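Local coordinates for protein P450 epoxidase (Sorangium cellulosum, PDB 1Q5D) that is a member of the cytochrome P450 family that holds a haem and the ligand EPB in adjoining pockets, at residues F67-E72 with G94-P99; A104-L109 with S237-K242; E142-R147 with S408-L413. One frame throughout, in Å; residues are numbered along the deposited sequence.

Contact 1: F67-E72 with G94-P99; sequences FAVSRE and GLFGLP. With EPB (7,11-dihydroxy-8,8,10,12,16-pentamethyl-3-[1-methyl-2-(2-methyl-thiazol-4-yl)vinyl]-4,17-dioxabicyclo[14.1.0]heptadecane-5,9-dione), chain C.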
loop_
_atom_site.group_PDB
_atom_site.type_symbol
_atom_site.label_atom_id
_atom_site.label_comp_id
_atom_site.label_asym_id
_atom_site.label_seq_id
_atom_site.Cartn_x
_atom_site.Cartn_y
_atom_site.Cartn_z
ATOM N N PHE A 67 -15.503 12.042 -10.184
ATOM C CA PHE A 67 -14.787 10.776 -10.307
ATOM C C PHE A 67 -15.042 9.871 -9.110
ATOM O O PHE A 67 -14.677 10.208 -7.984
ATOM C CB PHE A 67 -13.293 11.034 -10.484
ATOM C CG PHE A 67 -12.946 11.740 -11.773
ATOM C CD1 PHE A 67 -12.900 13.125 -11.834
ATOM C CD2 PHE A 67 -12.670 11.015 -12.924
ATOM C CE1 PHE A 67 -12.581 13.775 -13.021
ATOM C CE2 PHE A 67 -12.350 11.654 -14.109
ATOM C CZ PHE A 67 -12.304 13.039 -14.157
ATOM N N ALA A 68 -15.663 8.720 -9.352
ATOM C CA ALA A 68 -16.033 7.800 -8.275
ATOM C C ALA A 68 -14.961 6.748 -7.995
ATOM O O ALA A 68 -14.121 6.465 -8.849
ATOM C CB ALA A 68 -17.350 7.118 -8.599
ATOM N N VAL A 69 -15.010 6.185 -6.786
ATOM C CA VAL A 69 -14.146 5.079 -6.372
ATOM C C VAL A 69 -14.801 3.717 -6.626
ATOM O O VAL A 69 -14.136 2.775 -7.047
ATOM C CB VAL A 69 -13.782 5.196 -4.873
ATOM C CG1 VAL A 69 -13.115 3.934 -4.384
ATOM C CG2 VAL A 69 -12.890 6.407 -4.629
ATOM N N SER A 70 -16.104 3.611 -6.370
ATOM C CA SER A 70 -16.808 2.333 -6.537
ATOM C C SER A 70 -16.648 1.742 -7.934
ATOM O O SER A 70 -16.934 2.399 -8.943
ATOM C CB SER A 70 -18.301 2.454 -6.213
ATOM O OG SER A 70 -19.031 1.498 -6.973
ATOM N N ARG A 71 -16.201 0.491 -7.980
ATOM C CA ARG A 71 -15.948 -0.183 -9.236
ATOM C C ARG A 71 -17.260 -0.435 -9.974
ATOM O O ARG A 71 -17.254 -0.751 -11.166
ATOM C CB ARG A 71 -15.180 -1.491 -9.007
ATOM C CG ARG A 71 -13.680 -1.300 -8.789
ATOM C CD ARG A 71 -13.319 -0.536 -7.521
ATOM N NE ARG A 71 -11.881 -0.543 -7.241
ATOM C CZ ARG A 71 -11.171 0.531 -6.931
ATOM N NH1 ARG A 71 -11.751 1.722 -6.870
ATOM N NH2 ARG A 71 -9.872 0.420 -6.689
ATOM N N GLU A 72 -18.378 -0.270 -9.271
ATOM C CA GLU A 72 -19.698 -0.474 -9.863
ATOM C C GLU A 72 -20.082 0.665 -10.821
ATOM O O GLU A 72 -21.065 0.565 -11.557
ATOM C CB GLU A 72 -20.759 -0.693 -8.770
ATOM C CG GLU A 72 -20.541 -1.975 -7.960
ATOM C CD GLU A 72 -21.628 -2.252 -6.929
ATOM O OE1 GLU A 72 -22.118 -1.296 -6.289
ATOM O OE2 GLU A 72 -21.991 -3.438 -6.750
ATOM N N GLY A 94 -16.967 -3.164 0.971
ATOM C CA GLY A 94 -15.671 -2.640 1.370
ATOM C C GLY A 94 -15.568 -1.149 1.105
ATOM O O GLY A 94 -16.467 -0.548 0.524
ATOM N N LEU A 95 -14.454 -0.555 1.512
ATOM C CA LEU A 95 -14.284 0.887 1.440
ATOM C C LEU A 95 -14.251 1.428 0.005
ATOM O O LEU A 95 -14.610 2.576 -0.222
ATOM C CB LEU A 95 -13.034 1.305 2.207
ATOM C CG LEU A 95 -13.158 1.183 3.729
ATOM C CD1 LEU A 95 -11.848 1.475 4.399
ATOM C CD2 LEU A 95 -14.232 2.148 4.252
ATOM N N PHE A 96 -13.839 0.609 -0.960
ATOM C CA PHE A 96 -13.839 1.056 -2.360
ATOM C C PHE A 96 -15.212 0.916 -3.029
ATOM O O PHE A 96 -15.458 1.499 -4.095
ATOM C CB PHE A 96 -12.794 0.300 -3.191
ATOM C CG PHE A 96 -11.374 0.690 -2.907
ATOM C CD1 PHE A 96 -10.327 -0.055 -3.439
ATOM C CD2 PHE A 96 -11.074 1.804 -2.128
ATOM C CE1 PHE A 96 -9.012 0.292 -3.200
ATOM C CE2 PHE A 96 -9.741 2.160 -1.882
ATOM C CZ PHE A 96 -8.717 1.403 -2.407
ATOM N N GLY A 97 -16.118 0.173 -2.410
ATOM C CA GLY A 97 -17.409 -0.068 -3.018
ATOM C C GLY A 97 -18.577 0.676 -2.405
ATOM O O GLY A 97 -19.552 0.950 -3.086
ATOM N N LEU A 98 -18.486 1.005 -1.121
ATOM C CA LEU A 98 -19.590 1.671 -0.427
ATOM C C LEU A 98 -19.950 3.031 -1.044
ATOM O O LEU A 98 -19.071 3.775 -1.475
ATOM C CB LEU A 98 -19.226 1.874 1.042
ATOM C CG LEU A 98 -19.125 0.622 1.913
ATOM C CD1 LEU A 98 -18.556 1.016 3.264
ATOM C CD2 LEU A 98 -20.479 -0.060 2.060
ATOM N N PRO A 99 -21.240 3.363 -1.066
ATOM C CA PRO A 99 -21.680 4.695 -1.495
ATOM C C PRO A 99 -21.118 5.774 -0.550
ATOM O O PRO A 99 -20.847 5.475 0.611
ATOM C CB PRO A 99 -23.212 4.605 -1.410
ATOM C CG PRO A 99 -23.511 3.125 -1.419
ATOM C CD PRO A 99 -22.366 2.494 -0.679
HETATM O O16 EPB C . -2.846 -3.758 -2.956
HETATM C C51 EPB C . -1.360 0.824 -3.015
HETATM O O41 EPB C . -2.652 0.889 -0.662
HETATM C C5 EPB C . -2.509 0.825 -2.075
HETATM C C4 EPB C . -3.117 -0.371 -1.163
HETATM C C16 EPB C . -3.702 -3.197 -3.533
HETATM O O1 EPB C . -4.681 -2.397 -2.963
HETATM C C2 EPB C . -4.799 -2.179 -1.438
HETATM C C3 EPB C . -4.525 -0.650 -1.146
HETATM C C20 EPB C . -6.300 -2.600 -1.165
HETATM C C21 EPB C . -6.486 -4.104 -1.298
HETATM C C22 EPB C . -7.280 -1.710 -0.837
HETATM C C23 EPB C . -8.714 -1.863 -0.586
HETATM N N26 EPB C . -9.422 -2.811 -1.304
HETATM C C25 EPB C . -10.737 -2.803 -0.965
HETATM C C27 EPB C . -11.652 -3.768 -1.612
HETATM C C24 EPB C . -9.473 -1.130 0.245
HETATM S S1 EPB C . -11.106 -1.640 0.178
HETATM C C15 EPB C . -3.817 -3.312 -5.074
HETATM C C14 EPB C . -5.292 -3.529 -5.641
HETATM O O14 EPB C . -5.760 -4.648 -4.907
HETATM C C13 EPB C . -5.437 -3.653 -7.258
HETATM C C29 EPB C . -4.650 -4.927 -7.727
HETATM C C30 EPB C . -6.894 -3.920 -7.628
HETATM C C12 EPB C . -4.805 -2.362 -8.030
HETATM O O12 EPB C . -3.844 -2.500 -8.851
HETATM C C11 EPB C . -5.289 -0.871 -7.844
HETATM C C28 EPB C . -5.488 -0.342 -9.285
HETATM C C10 EPB C . -4.464 -0.263 -6.748
HETATM O O10 EPB C . -3.104 -0.016 -7.222
HETATM C C9 EPB C . -5.153 1.030 -6.360
HETATM C C91 EPB C . -6.464 0.727 -5.806
HETATM C C8 EPB C . -4.536 1.766 -5.221
HETATM C C7 EPB C . -3.326 1.044 -4.499
HETATM C C6 EPB C . -3.902 1.023 -2.984
#
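Arg-71 and Phe-96 meet in the wall of the EPB pocket, where the guanidinium crosses the ring obliquely. NH2 of Arg-71 comes to 3.3 Å from CD1 of Phe-96, and that carbon sits over one guanidinium face, toward its rim; the two planes are 29° apart. The arginine chain is bent at chi2 (65°), which turns CD back along the segment, and NH1 then donates to the backbone O of Val-69 at 2.6 Å, a bond within the guanidinium plane that helps to fix the rotation of the group. At its edge NH2 touches C91 of EPB. The Phe-96 ring receives the thiazole end of EPB over a face: C24 stands above the ring centre, and C23 lies 3.4 Å from CE1. In this cytochrome P450 the loop between helices 88-93 and 100-110 carries Leu-95 and Phe-96 to both haem and EPB. Val-69, in the loop just after strand 67-68, touches the ring, its CG1 being 3.7 Å from CD2 of Phe-96. No conventional hydrogen bond joins the two segments; instead CA of Ser-70 approaches O of Phe-96 at 2.9 Å in a CA-H...O contact. Ser-70 OG accepts from Glu-72 N, forming an ST turn.

Contact 2: A104-L109 with S237-K242; sequences ARVRKL and SRLSTK. With HEM (protoporphyrin IX containing Fe), chain B.
Helix-to-loop packing near the protein surface brings Arg-105, Val-106 and Leu-109 of helix 100-110 against the loop 237-240 that leads into helix 241-255 of the cytochrome P450 fold. The apolar part centres on Leu-239. Its CD2 lies 3.6 Å from CD2 of Leu-109, the two side chains crossing at about a right angle, while its CD1 meets CG2 of Val-106 more loosely at 4.1 Å. Leu-229 of helix 225-234 touches both leucines and extends this apolar patch. CB of Leu-109 points toward the loop, and CG is anti to the backbone N (chi1 -177°). Arg-105 works at the more exposed border: a bend at chi3 carries NE round before the guanidinium meets its partners, and NH2 forms salt bridges with Glu-243 and Asp-102. Glu-243 also accepts from the backbone N of Ser-240, the N-cap of helix 241-255, thereby linking the arginine to the helix start. From the same helix segment Arg-107 extends to the haem, where NH1 donates to propionate O2D at 2.8 Å, in the guanidinium plane. Across the contact, NH1 of Arg-105 reaches O of Arg-238 at 2.8 Å, with the donor standing well above the carbonyl plane.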
loop_
_atom_site.group_PDB
_atom_site.type_symbol
_atom_site.label_atom_id
_atom_site.label_comp_id
_atom_site.label_asym_id
_atom_site.label_seq_id
_atom_site.Cartn_x
_atom_site.Cartn_y
_atom_site.Cartn_z
ATOM N N ALA A 104 -18.255 7.302 4.444
ATOM C CA ALA A 104 -17.892 8.276 5.474
ATOM C C ALA A 104 -18.191 7.744 6.862
ATOM O O ALA A 104 -17.426 7.961 7.800
ATOM C CB ALA A 104 -18.631 9.630 5.244
ATOM N N ARG A 105 -19.310 7.037 6.978
ATOM C CA ARG A 105 -19.740 6.464 8.234
ATOM C C ARG A 105 -18.699 5.463 8.735
ATOM O O ARG A 105 -18.219 5.556 9.864
ATOM C CB ARG A 105 -21.097 5.786 8.050
ATOM C CG ARG A 105 -21.582 4.994 9.252
ATOM C CD ARG A 105 -23.037 4.513 9.137
ATOM N NE ARG A 105 -23.334 3.822 7.877
ATOM C CZ ARG A 105 -22.881 2.610 7.540
ATOM N NH1 ARG A 105 -22.083 1.929 8.356
ATOM N NH2 ARG A 105 -23.211 2.083 6.365
ATOM N N VAL A 106 -18.339 4.522 7.873
ATOM C CA VAL A 106 -17.338 3.525 8.225
ATOM C C VAL A 106 -15.997 4.159 8.588
ATOM O O VAL A 106 -15.421 3.805 9.600
ATOM C CB VAL A 106 -17.158 2.481 7.111
ATOM C CG1 VAL A 106 -16.157 1.405 7.531
ATOM C CG2 VAL A 106 -18.510 1.840 6.791
ATOM N N ARG A 107 -15.507 5.098 7.776
ATOM C CA ARG A 107 -14.245 5.788 8.090
ATOM C C ARG A 107 -14.307 6.559 9.416
ATOM O O ARG A 107 -13.375 6.511 10.215
ATOM C CB ARG A 107 -13.835 6.740 6.961
ATOM C CG ARG A 107 -13.304 6.036 5.707
ATOM C CD ARG A 107 -12.082 5.169 5.948
ATOM N NE ARG A 107 -10.957 5.916 6.526
ATOM C CZ ARG A 107 -9.961 6.431 5.827
ATOM N NH1 ARG A 107 -9.947 6.296 4.495
ATOM N NH2 ARG A 107 -8.976 7.098 6.451
ATOM N N LYS A 108 -15.409 7.267 9.644
ATOM C CA LYS A 108 -15.548 8.074 10.863
ATOM C C LYS A 108 -15.439 7.148 12.073
ATOM O O LYS A 108 -14.850 7.491 13.100
ATOM C CB LYS A 108 -16.885 8.846 10.846
ATOM C CG LYS A 108 -17.182 9.671 12.106
ATOM C CD LYS A 108 -18.137 10.841 11.797
ATOM C CE LYS A 108 -18.331 11.742 13.010
ATOM N NZ LYS A 108 -19.763 12.138 13.169
ATOM N N LEU A 109 -15.984 5.948 11.922
ATOM C CA LEU A 109 -15.951 4.931 12.965
ATOM C C LEU A 109 -14.548 4.374 13.263
ATOM O O LEU A 109 -14.182 4.200 14.431
ATOM C CB LEU A 109 -16.894 3.790 12.576
ATOM C CG LEU A 109 -17.132 2.610 13.510
ATOM C CD1 LEU A 109 -17.939 3.028 14.734
ATOM C CD2 LEU A 109 -17.859 1.525 12.752
ATOM N N SER A 237 -27.389 1.279 13.916
ATOM C CA SER A 237 -26.993 1.054 12.538
ATOM C C SER A 237 -25.776 1.904 12.207
ATOM O O SER A 237 -25.867 2.848 11.425
ATOM C CB SER A 237 -28.148 1.374 11.583
ATOM O OG SER A 237 -29.406 1.234 12.230
ATOM N N ARG A 238 -24.643 1.570 12.820
ATOM C CA ARG A 238 -23.389 2.271 12.559
ATOM C C ARG A 238 -22.421 1.417 11.732
ATOM O O ARG A 238 -21.476 1.941 11.139
ATOM C CB ARG A 238 -22.720 2.731 13.861
ATOM C CG ARG A 238 -23.347 2.186 15.144
ATOM C CD ARG A 238 -22.906 2.928 16.415
ATOM N NE ARG A 238 -22.578 2.011 17.506
ATOM C CZ ARG A 238 -21.534 2.148 18.319
ATOM N NH1 ARG A 238 -20.702 3.174 18.174
ATOM N NH2 ARG A 238 -21.318 1.259 19.280
ATOM N N LEU A 239 -22.673 0.111 11.682
ATOM C CA LEU A 239 -21.827 -0.807 10.920
ATOM C C LEU A 239 -22.530 -2.148 10.714
ATOM O O LEU A 239 -23.036 -2.742 11.671
ATOM C CB LEU A 239 -20.495 -1.013 11.650
ATOM C CG LEU A 239 -19.357 -1.763 10.949
ATOM C CD1 LEU A 239 -18.862 -0.995 9.723
ATOM C CD2 LEU A 239 -18.227 -2.003 11.936
ATOM N N SER A 240 -22.578 -2.615 9.469
ATOM C CA SER A 240 -23.155 -3.928 9.169
ATOM C C SER A 240 -22.112 -5.040 9.287
ATOM O O SER A 240 -20.907 -4.788 9.252
ATOM C CB SER A 240 -23.761 -3.944 7.765
ATOM O OG SER A 240 -22.744 -4.119 6.781
ATOM N N THR A 241 -22.581 -6.279 9.415
ATOM C CA THR A 241 -21.682 -7.423 9.493
ATOM C C THR A 241 -20.782 -7.500 8.251
ATOM O O THR A 241 -19.584 -7.721 8.365
ATOM C CB THR A 241 -22.498 -8.730 9.696
ATOM O OG1 THR A 241 -23.102 -8.704 10.998
ATOM C CG2 THR A 241 -21.587 -9.960 9.763
ATOM N N LYS A 242 -21.355 -7.297 7.070
ATOM C CA LYS A 242 -20.573 -7.401 5.835
ATOM C C LYS A 242 -19.571 -6.250 5.711
ATOM O O LYS A 242 -18.469 -6.433 5.208
ATOM C CB LYS A 242 -21.481 -7.450 4.608
ATOM C CG LYS A 242 -22.168 -8.799 4.390
ATOM C CD LYS A 242 -23.334 -8.618 3.431
ATOM C CE LYS A 242 -24.019 -9.935 3.105
ATOM N NZ LYS A 242 -24.772 -9.803 1.832
HETATM C CHA HEM B . -5.982 3.525 1.131
HETATM C CHB HEM B . -1.260 3.873 0.233
HETATM C CHC HEM B . -0.309 1.365 4.288
HETATM C CHD HEM B . -5.009 0.528 4.843
HETATM C C1A HEM B . -4.784 3.911 0.590
HETATM C C2A HEM B . -4.611 4.812 -0.526
HETATM C C3A HEM B . -3.306 4.894 -0.789
HETATM C C4A HEM B . -2.613 4.056 0.161
HETATM C CMA HEM B . -2.651 5.751 -1.907
HETATM C CAA HEM B . -5.755 5.538 -1.272
HETATM C CBA HEM B . -6.124 4.789 -2.556
HETATM C CGA HEM B . -7.177 5.582 -3.312
HETATM O O1A HEM B . -7.714 5.070 -4.342
HETATM O O2A HEM B . -7.502 6.724 -2.876
HETATM C C1B HEM B . -0.632 3.225 1.257
HETATM C C2B HEM B . 0.802 3.138 1.382
HETATM C C3B HEM B . 1.069 2.441 2.474
HETATM C C4B HEM B . -0.179 2.059 3.101
HETATM C CMB HEM B . 1.867 3.711 0.407
HETATM C CAB HEM B . 2.513 2.162 2.925
HETATM C CBB HEM B . 2.811 1.171 3.759
HETATM C C1C HEM B . -1.489 0.948 4.827
HETATM C C2C HEM B . -1.661 0.228 6.069
HETATM C C3C HEM B . -2.970 0.000 6.208
HETATM C C4C HEM B . -3.654 0.583 5.069
HETATM C CMC HEM B . -0.491 -0.168 7.010
HETATM C CAC HEM B . -3.744 -0.724 7.324
HETATM C CBC HEM B . -3.162 -1.013 8.485
HETATM C C1D HEM B . -5.687 1.201 3.858
HETATM C C2D HEM B . -7.100 1.078 3.648
HETATM C C3D HEM B . -7.413 2.010 2.502
HETATM C C4D HEM B . -6.153 2.586 2.119
HETATM C CMD HEM B . -8.081 0.202 4.444
HETATM C CAD HEM B . -8.793 2.299 1.886
HETATM C CBD HEM B . -9.194 3.679 2.422
HETATM C CGD HEM B . -10.530 4.101 1.861
HETATM O O1D HEM B . -10.822 3.731 0.696
HETATM O O2D HEM B . -11.312 4.796 2.577
HETATM N NA HEM B . -3.547 3.461 0.995
HETATM N NB HEM B . -1.232 2.559 2.327
HETATM N NC HEM B . -2.719 1.132 4.248
HETATM N ND HEM B . -5.155 2.088 2.937
HETATM FE FE HEM B . -3.142 2.445 2.712
HETATM O O HOH W 1 -3.066 0.692 1.374
#

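Contact 3: E142-R147 with S408-L413; sequences EFDVVR and SLNVIL
Asp-144 OD2 receives the backbone N of Leu-409 at 3.0 Å in an almost straight bond (177°) and, from the opposite face of the carboxylate plane, the N of Val-146 at 2.9 Å. One oxygen thus ties the strand to the start of helix 146-150, where it is a capping acceptor; a weak bond from Arg-147 N adds to this. CG of Asp-144, anti to the backbone N (chi1 -174°), is carried toward Ser-408 and Leu-409, and OD1 rests against CB of Ser-408. The Arg-147 guanidinium contributes charge alone, since OD1 lies well out of its plane. Backbone bonds continue the pairing: Val-411 N donates to Phe-143 O at 2.8 Å, Phe-143 N returns a longer bond to Val-411 O, and Val-145 N donates to Leu-409 O at 2.8 Å. Farther out, Phe-143 and Val-411 point the same way, with CG2 of Val-411 near the plane of the ring at its edge. Leu-413 instead lays CD1 over one ring face, 4.2 Å from the centroid, a CH-pi contact offset toward the rim. Val-145 lies side by side with Leu-409, its CB 3.9 Å from CD2 of Leu-409, and crosses Val-411 at about a right angle, CG2 to CG1. Helix 257-272 packs against these aliphatic groups through Val-267, Leu-268 and Leu-271. Phe-143 with Val-411 is a hydrogen-bonded pair and Asp-144 with Asn-410 a non-hydrogen-bonded one; strands 143-144, 390-391 and 396-397 all pair antiparallel with 406-412, consistent with the small C-terminal sheet of the cytochrome P450 fold.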
loop_
_atom_site.group_PDB
_atom_site.type_symbol
_atom_site.label_atom_id
_atom_site.label_comp_id
_atom_site.label_asym_id
_atom_site.label_seq_id
_atom_site.Cartn_x
_atom_site.Cartn_y
_atom_site.Cartn_z
ATOM N N GLU A 142 24.760 -14.006 3.778
ATOM C CA GLU A 142 23.762 -13.250 3.024
ATOM C C GLU A 142 22.491 -12.973 3.832
ATOM O O GLU A 142 21.980 -13.845 4.542
ATOM C CB GLU A 142 23.406 -13.988 1.728
ATOM C CG GLU A 142 22.883 -15.404 1.939
ATOM C CD GLU A 142 23.953 -16.364 2.439
ATOM O OE1 GLU A 142 24.847 -16.727 1.645
ATOM O OE2 GLU A 142 23.901 -16.757 3.627
ATOM N N PHE A 143 21.989 -11.748 3.708
ATOM C CA PHE A 143 20.746 -11.342 4.350
ATOM C C PHE A 143 19.832 -10.696 3.310
ATOM O O PHE A 143 20.212 -9.732 2.639
ATOM C CB PHE A 143 21.031 -10.362 5.496
ATOM C CG PHE A 143 19.860 -10.134 6.417
ATOM C CD1 PHE A 143 19.515 -11.080 7.375
ATOM C CD2 PHE A 143 19.112 -8.966 6.338
ATOM C CE1 PHE A 143 18.442 -10.864 8.232
ATOM C CE2 PHE A 143 18.036 -8.749 7.193
ATOM C CZ PHE A 143 17.697 -9.696 8.132
ATOM N N ASP A 144 18.635 -11.250 3.170
ATOM C CA ASP A 144 17.638 -10.723 2.250
ATOM C C ASP A 144 16.666 -9.814 2.994
ATOM O O ASP A 144 15.833 -10.283 3.763
ATOM C CB ASP A 144 16.876 -11.870 1.596
ATOM C CG ASP A 144 15.918 -11.401 0.527
ATOM O OD1 ASP A 144 15.455 -12.258 -0.257
ATOM O OD2 ASP A 144 15.568 -10.209 0.394
ATOM N N VAL A 145 16.773 -8.516 2.742
ATOM C CA VAL A 145 15.956 -7.511 3.428
ATOM C C VAL A 145 14.463 -7.701 3.174
ATOM O O VAL A 145 13.616 -7.302 3.987
ATOM C CB VAL A 145 16.426 -6.095 3.073
ATOM C CG1 VAL A 145 15.482 -5.025 3.656
ATOM C CG2 VAL A 145 17.860 -5.894 3.592
ATOM N N VAL A 146 14.134 -8.334 2.056
ATOM C CA VAL A 146 12.756 -8.712 1.837
ATOM C C VAL A 146 12.398 -9.965 2.630
ATOM O O VAL A 146 11.694 -9.876 3.633
ATOM C CB VAL A 146 12.409 -8.878 0.336
ATOM C CG1 VAL A 146 10.967 -9.361 0.180
ATOM C CG2 VAL A 146 12.598 -7.555 -0.395
ATOM N N ARG A 147 12.888 -11.125 2.190
ATOM C CA ARG A 147 12.433 -12.402 2.749
ATOM C C ARG A 147 12.786 -12.620 4.230
ATOM O O ARG A 147 12.022 -13.241 4.964
ATOM C CB ARG A 147 12.929 -13.588 1.895
ATOM C CG ARG A 147 12.648 -14.968 2.518
ATOM C CD ARG A 147 13.306 -16.172 1.817
ATOM N NE ARG A 147 14.483 -15.815 1.020
ATOM C CZ ARG A 147 15.733 -15.786 1.479
ATOM N NH1 ARG A 147 16.000 -16.083 2.749
ATOM N NH2 ARG A 147 16.725 -15.452 0.665
ATOM N N SER A 408 13.757 -9.640 -3.974
ATOM C CA SER A 408 14.919 -9.866 -3.121
ATOM C C SER A 408 15.794 -8.615 -3.065
ATOM O O SER A 408 15.963 -7.906 -4.055
ATOM C CB SER A 408 15.726 -11.086 -3.598
ATOM O OG SER A 408 16.253 -10.872 -4.892
ATOM N N LEU A 409 16.324 -8.340 -1.876
ATOM C CA LEU A 409 17.227 -7.231 -1.639
ATOM C C LEU A 409 18.354 -7.773 -0.772
ATOM O O LEU A 409 18.271 -7.779 0.460
ATOM C CB LEU A 409 16.484 -6.096 -0.919
ATOM C CG LEU A 409 17.281 -4.829 -0.596
ATOM C CD1 LEU A 409 18.063 -4.366 -1.804
ATOM C CD2 LEU A 409 16.364 -3.707 -0.069
ATOM N N ASN A 410 19.395 -8.270 -1.425
ATOM C CA ASN A 410 20.456 -8.980 -0.730
ATOM C C ASN A 410 21.557 -8.039 -0.276
ATOM O O ASN A 410 22.078 -7.244 -1.062
ATOM C CB ASN A 410 21.018 -10.104 -1.603
ATOM C CG ASN A 410 20.140 -11.346 -1.583
ATOM O OD1 ASN A 410 19.499 -11.681 -2.580
ATOM N ND2 ASN A 410 20.096 -12.025 -0.441
ATOM N N VAL A 411 21.896 -8.126 1.004
ATOM C CA VAL A 411 22.884 -7.237 1.586
ATOM C C VAL A 411 23.906 -8.018 2.395
ATOM O O VAL A 411 23.701 -9.195 2.718
ATOM C CB VAL A 411 22.234 -6.183 2.519
ATOM C CG1 VAL A 411 21.195 -5.362 1.776
ATOM C CG2 VAL A 411 21.619 -6.851 3.754
ATOM N N ILE A 412 25.008 -7.345 2.705
ATOM C CA ILE A 412 25.982 -7.840 3.655
ATOM C C ILE A 412 25.945 -6.897 4.841
ATOM O O ILE A 412 26.269 -5.714 4.712
ATOM C CB ILE A 412 27.387 -7.848 3.033
ATOM C CG1 ILE A 412 27.405 -8.710 1.766
ATOM C CG2 ILE A 412 28.415 -8.333 4.053
ATOM C CD1 ILE A 412 28.344 -8.197 0.689
ATOM N N LEU A 413 25.533 -7.413 5.991
ATOM C CA LEU A 413 25.303 -6.559 7.151
ATOM C C LEU A 413 26.594 -5.972 7.717
ATOM O O LEU A 413 26.700 -4.761 7.899
ATOM C CB LEU A 413 24.502 -7.301 8.222
ATOM C CG LEU A 413 23.068 -7.651 7.807
ATOM C CD1 LEU A 413 22.457 -8.645 8.775
ATOM C CD2 LEU A 413 22.203 -6.394 7.689
#

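Contacts 1 and 2 are neighbours, their centres about 15 Å apart, and the loop of contact 1 leads into helix 100-110, which contact 2 uses: Leu-98 CD1 packs on Val-106 CG2 at 3.6 Å, and Leu-95 reaches Val-106 and Arg-107. Contact 3 lies on the opposite side of the chain's centre, about 38 and 41 Å from the centres of the other two. Contacts 1 and 3 are buried, whereas contact 2 is only partly so. Burial alone does not set the chemistry: the pocket wall of contact 1 has no hydrogen bond between its segments, the helix-loop packing of contact 2 has one, from an arginine to a backbone carbonyl, and the strand pairing of contact 3 has four, three of them between backbone atoms.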